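Local coordinates for hypothetical protein MerP (Cupriavidus metallidurans, PDB 1OSD), which probably binds mercuric ions in the periplasm as part of bacterial mercury resistance, through a small heavy-metal-associated domain, at residues 29-34 against 43-48. Residues are numbered along the deposited sequence; the frame is centred on the assembly and turned at random.
Sequences EGVSKV and AVVTFD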
ATOM      1  N   GLU A  29      -1.802  -3.976 -10.895  1.00 42.52           N
ATOM      2  CA  GLU A  29      -1.938  -3.311 -12.179  1.00 42.78           C
ATOM      3  C   GLU A  29      -2.627  -1.937 -11.960  1.00 42.09           C
ATOM      4  O   GLU A  29      -3.734  -1.844 -11.381  1.00 41.29           O
ATOM      5  CB  GLU A  29      -2.696  -4.120 -13.279  1.00 42.58           C
ATOM      6  CG  GLU A  29      -2.578  -3.456 -14.688  1.00 45.39           C
ATOM      7  CD  GLU A  29      -1.144  -3.323 -15.209  1.00 45.78           C
ATOM      8  OE1 GLU A  29      -0.222  -4.149 -14.896  1.00 52.35           O
ATOM      9  OE2 GLU A  29      -0.927  -2.405 -15.980  1.00 54.15           O
ATOM     10  N   GLY A  30      -1.874  -0.917 -12.341  1.00 39.09           N
ATOM     11  CA  GLY A  30      -2.402   0.431 -12.447  1.00 40.70           C
ATOM     12  C   GLY A  30      -1.747   1.293 -11.405  1.00 39.40           C
ATOM     13  O   GLY A  30      -1.934   2.489 -11.380  1.00 36.08           O
ATOM     14  N   VAL A  31      -0.928   0.656 -10.552  1.00 40.63           N
ATOM     15  CA  VAL A  31      -0.104   1.424  -9.642  1.00 39.86           C
ATOM     16  C   VAL A  31       1.219   1.926 -10.301  1.00 40.07           C
ATOM     17  O   VAL A  31       1.931   1.194 -10.998  1.00 40.28           O
ATOM     18  CB  VAL A  31       0.224   0.631  -8.429  1.00 39.28           C
ATOM     19  CG1 VAL A  31       1.300   1.327  -7.617  1.00 39.23           C
ATOM     20  CG2 VAL A  31      -1.004   0.338  -7.672  1.00 39.15           C
ATOM     21  N   SER A  32       1.540   3.180 -10.008  1.00 39.93           N
ATOM     22  CA  SER A  32       2.723   3.927 -10.506  1.00 41.26           C
ATOM     23  C   SER A  32       3.903   4.028  -9.576  1.00 40.90           C
ATOM     24  O   SER A  32       5.055   4.149 -10.043  1.00 40.83           O
ATOM     25  CB  SER A  32       2.306   5.364 -10.803  1.00 39.48           C
ATOM     26  OG  SER A  32       1.476   5.168 -11.862  1.00 47.71           O
ATOM     27  N   LYS A  33       3.613   4.133  -8.301  1.00 39.03           N
ATOM     28  CA  LYS A  33       4.646   4.467  -7.319  1.00 41.25           C
ATOM     29  C   LYS A  33       4.119   4.064  -5.951  1.00 40.75           C
ATOM     30  O   LYS A  33       2.923   4.304  -5.648  1.00 41.52           O
ATOM     31  CB  LYS A  33       4.945   5.971  -7.338  1.00 41.75           C
ATOM     32  CG  LYS A  33       6.265   6.381  -6.682  1.00 43.83           C
ATOM     33  CD  LYS A  33       6.389   7.928  -6.592  1.00 49.96           C
ATOM     34  CE  LYS A  33       7.590   8.431  -5.697  1.00 55.56           C
ATOM     35  NZ  LYS A  33       8.993   8.013  -6.106  1.00 60.17           N
ATOM     36  N   VAL A  34       4.983   3.382  -5.206  1.00 39.58           N
ATOM     37  CA  VAL A  34       4.791   3.052  -3.817  1.00 39.77           C
ATOM     38  C   VAL A  34       6.038   3.387  -2.968  1.00 39.84           C
ATOM     39  O   VAL A  34       7.198   2.943  -3.242  1.00 40.50           O
ATOM     40  CB  VAL A  34       4.435   1.641  -3.624  1.00 38.79           C
ATOM     41  CG1 VAL A  34       4.134   1.401  -2.164  1.00 35.81           C
ATOM     42  CG2 VAL A  34       3.151   1.308  -4.374  1.00 42.87           C
ATOM     43  N   ALA A  43       2.260   3.423   3.858  1.00 35.29           N
ATOM     44  CA  ALA A  43       2.582   3.319   2.399  1.00 35.82           C
ATOM     45  C   ALA A  43       1.792   4.370   1.647  1.00 36.68           C
ATOM     46  O   ALA A  43       0.545   4.483   1.871  1.00 39.38           O
ATOM     47  CB  ALA A  43       2.247   1.899   1.878  1.00 35.60           C
ATOM     48  N   VAL A  44       2.484   5.158   0.770  1.00 36.10           N
ATOM     49  CA  VAL A  44       1.917   6.223  -0.050  1.00 38.44           C
ATOM     50  C   VAL A  44       1.930   5.688  -1.504  1.00 38.01           C
ATOM     51  O   VAL A  44       3.013   5.375  -2.067  1.00 35.61           O
ATOM     52  CB  VAL A  44       2.794   7.627  -0.023  1.00 36.85           C
ATOM     53  CG1 VAL A  44       2.201   8.721  -1.002  1.00 40.76           C
ATOM     54  CG2 VAL A  44       3.199   8.154   1.451  1.00 39.29           C
ATOM     55  N   VAL A  45       0.728   5.536  -2.081  1.00 38.83           N
ATOM     56  CA  VAL A  45       0.531   4.832  -3.349  1.00 37.62           C
ATOM     57  C   VAL A  45      -0.069   5.778  -4.309  1.00 38.41           C
ATOM     58  O   VAL A  45      -1.089   6.403  -4.030  1.00 39.36           O
ATOM     59  CB  VAL A  45      -0.453   3.666  -3.199  1.00 38.33           C
ATOM     60  CG1 VAL A  45      -0.559   2.860  -4.511  1.00 39.39           C
ATOM     61  CG2 VAL A  45      -0.136   2.817  -2.003  1.00 40.19           C
ATOM     62  N   THR A  46       0.610   5.922  -5.443  1.00 38.22           N
ATOM     63  CA  THR A  46       0.141   6.720  -6.582  1.00 36.81           C
ATOM     64  C   THR A  46      -0.342   5.714  -7.673  1.00 36.79           C
ATOM     65  O   THR A  46       0.345   4.753  -8.038  1.00 32.82           O
ATOM     66  CB  THR A  46       1.245   7.556  -7.161  1.00 36.37           C
ATOM     67  OG1 THR A  46       1.615   8.594  -6.251  1.00 36.93           O
ATOM     68  CG2 THR A  46       0.757   8.277  -8.440  1.00 37.04           C
ATOM     69  N   PHE A  47      -1.563   5.918  -8.101  1.00 35.63           N
ATOM     70  CA  PHE A  47      -2.191   4.913  -8.936  1.00 36.80           C
ATOM     71  C   PHE A  47      -3.261   5.533  -9.843  1.00 35.94           C
ATOM     72  O   PHE A  47      -3.781   6.688  -9.614  1.00 34.03           O
ATOM     73  CB  PHE A  47      -2.827   3.811  -8.041  1.00 35.70           C
ATOM     74  CG  PHE A  47      -4.068   4.277  -7.292  1.00 35.45           C
ATOM     75  CD1 PHE A  47      -5.328   4.132  -7.858  1.00 31.67           C
ATOM     76  CD2 PHE A  47      -3.979   4.850  -5.977  1.00 34.66           C
ATOM     77  CE1 PHE A  47      -6.510   4.557  -7.179  1.00 28.40           C
ATOM     78  CE2 PHE A  47      -5.166   5.350  -5.321  1.00 34.35           C
ATOM     79  CZ  PHE A  47      -6.442   5.168  -5.938  1.00 33.90           C
ATOM     80  N   ASP A  48      -3.650   4.719 -10.842  1.00 37.31           N
ATOM     81  CA  ASP A  48      -4.712   5.132 -11.733  1.00 36.30           C
ATOM     82  C   ASP A  48      -6.053   4.542 -11.380  1.00 37.58           C
ATOM     83  O   ASP A  48      -6.196   3.333 -11.441  1.00 38.01           O
ATOM     84  CB  ASP A  48      -4.246   4.803 -13.125  1.00 36.95           C
ATOM     85  CG  ASP A  48      -5.174   5.310 -14.184  1.00 31.55           C
ATOM     86  OD1 ASP A  48      -4.815   5.141 -15.413  1.00 36.18           O
ATOM     87  OD2 ASP A  48      -6.319   5.745 -13.966  1.00 33.49           O
TER
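S32 and K33 together face T46 in a classic beta bulge, which interrupts the antiparallel pairing of strand 31-37, at the edge of the sheet, with its hairpin partner 42-48. The bulge turns on one acceptor. T46 O takes a short bond from S32 N (2.8 Å) and a weak, more bent one from K33 N (3.3 Å), so two successive amides converge on a single carbonyl. Beyond it regular pairing resumes: T46 N donates to K33 O at 2.8 Å with an almost straight N-H...O angle of 169°. On the other side of the bulge D48 N reaches G30 O, where the chain enters the strand. G30 has a positive phi (113°), a backbone shape that would press a CB against the preceding carbonyl oxygen, and which glycine accepts.

The two faces of the hairpin differ sharply. Towards the helices, V31, V34, V45 and F47 form an apolar layer. The V31 side chain crosses that of V45 at about a right angle; its CG1, anti to the backbone N (chi1 169°), lies 3.9 Å from V45 CG1, while V31 CG2 packs against F47 CB. V34 lies alongside V45, both pointing the same way, with V34 CG2 4.0 Å from V45 CG1. L57 of helix 54-63 covers V31, V45 and F47, and I25 of helix 17-26 covers V34 and V45. On the opposite face K33 CB rests on T46 CB, the lysine chain then leading away, and T46 OG1 is hydrogen-bonded to T4 OG1 on the neighbouring strand 2-8.

This is the hairpin of the second and third strands of the ferredoxin-like heavy-metal-associated fold: T46 O serves both bulge amides, hydrogen bonds continue on each side of the extra residue, and valines and F47 join the inner face to both helices.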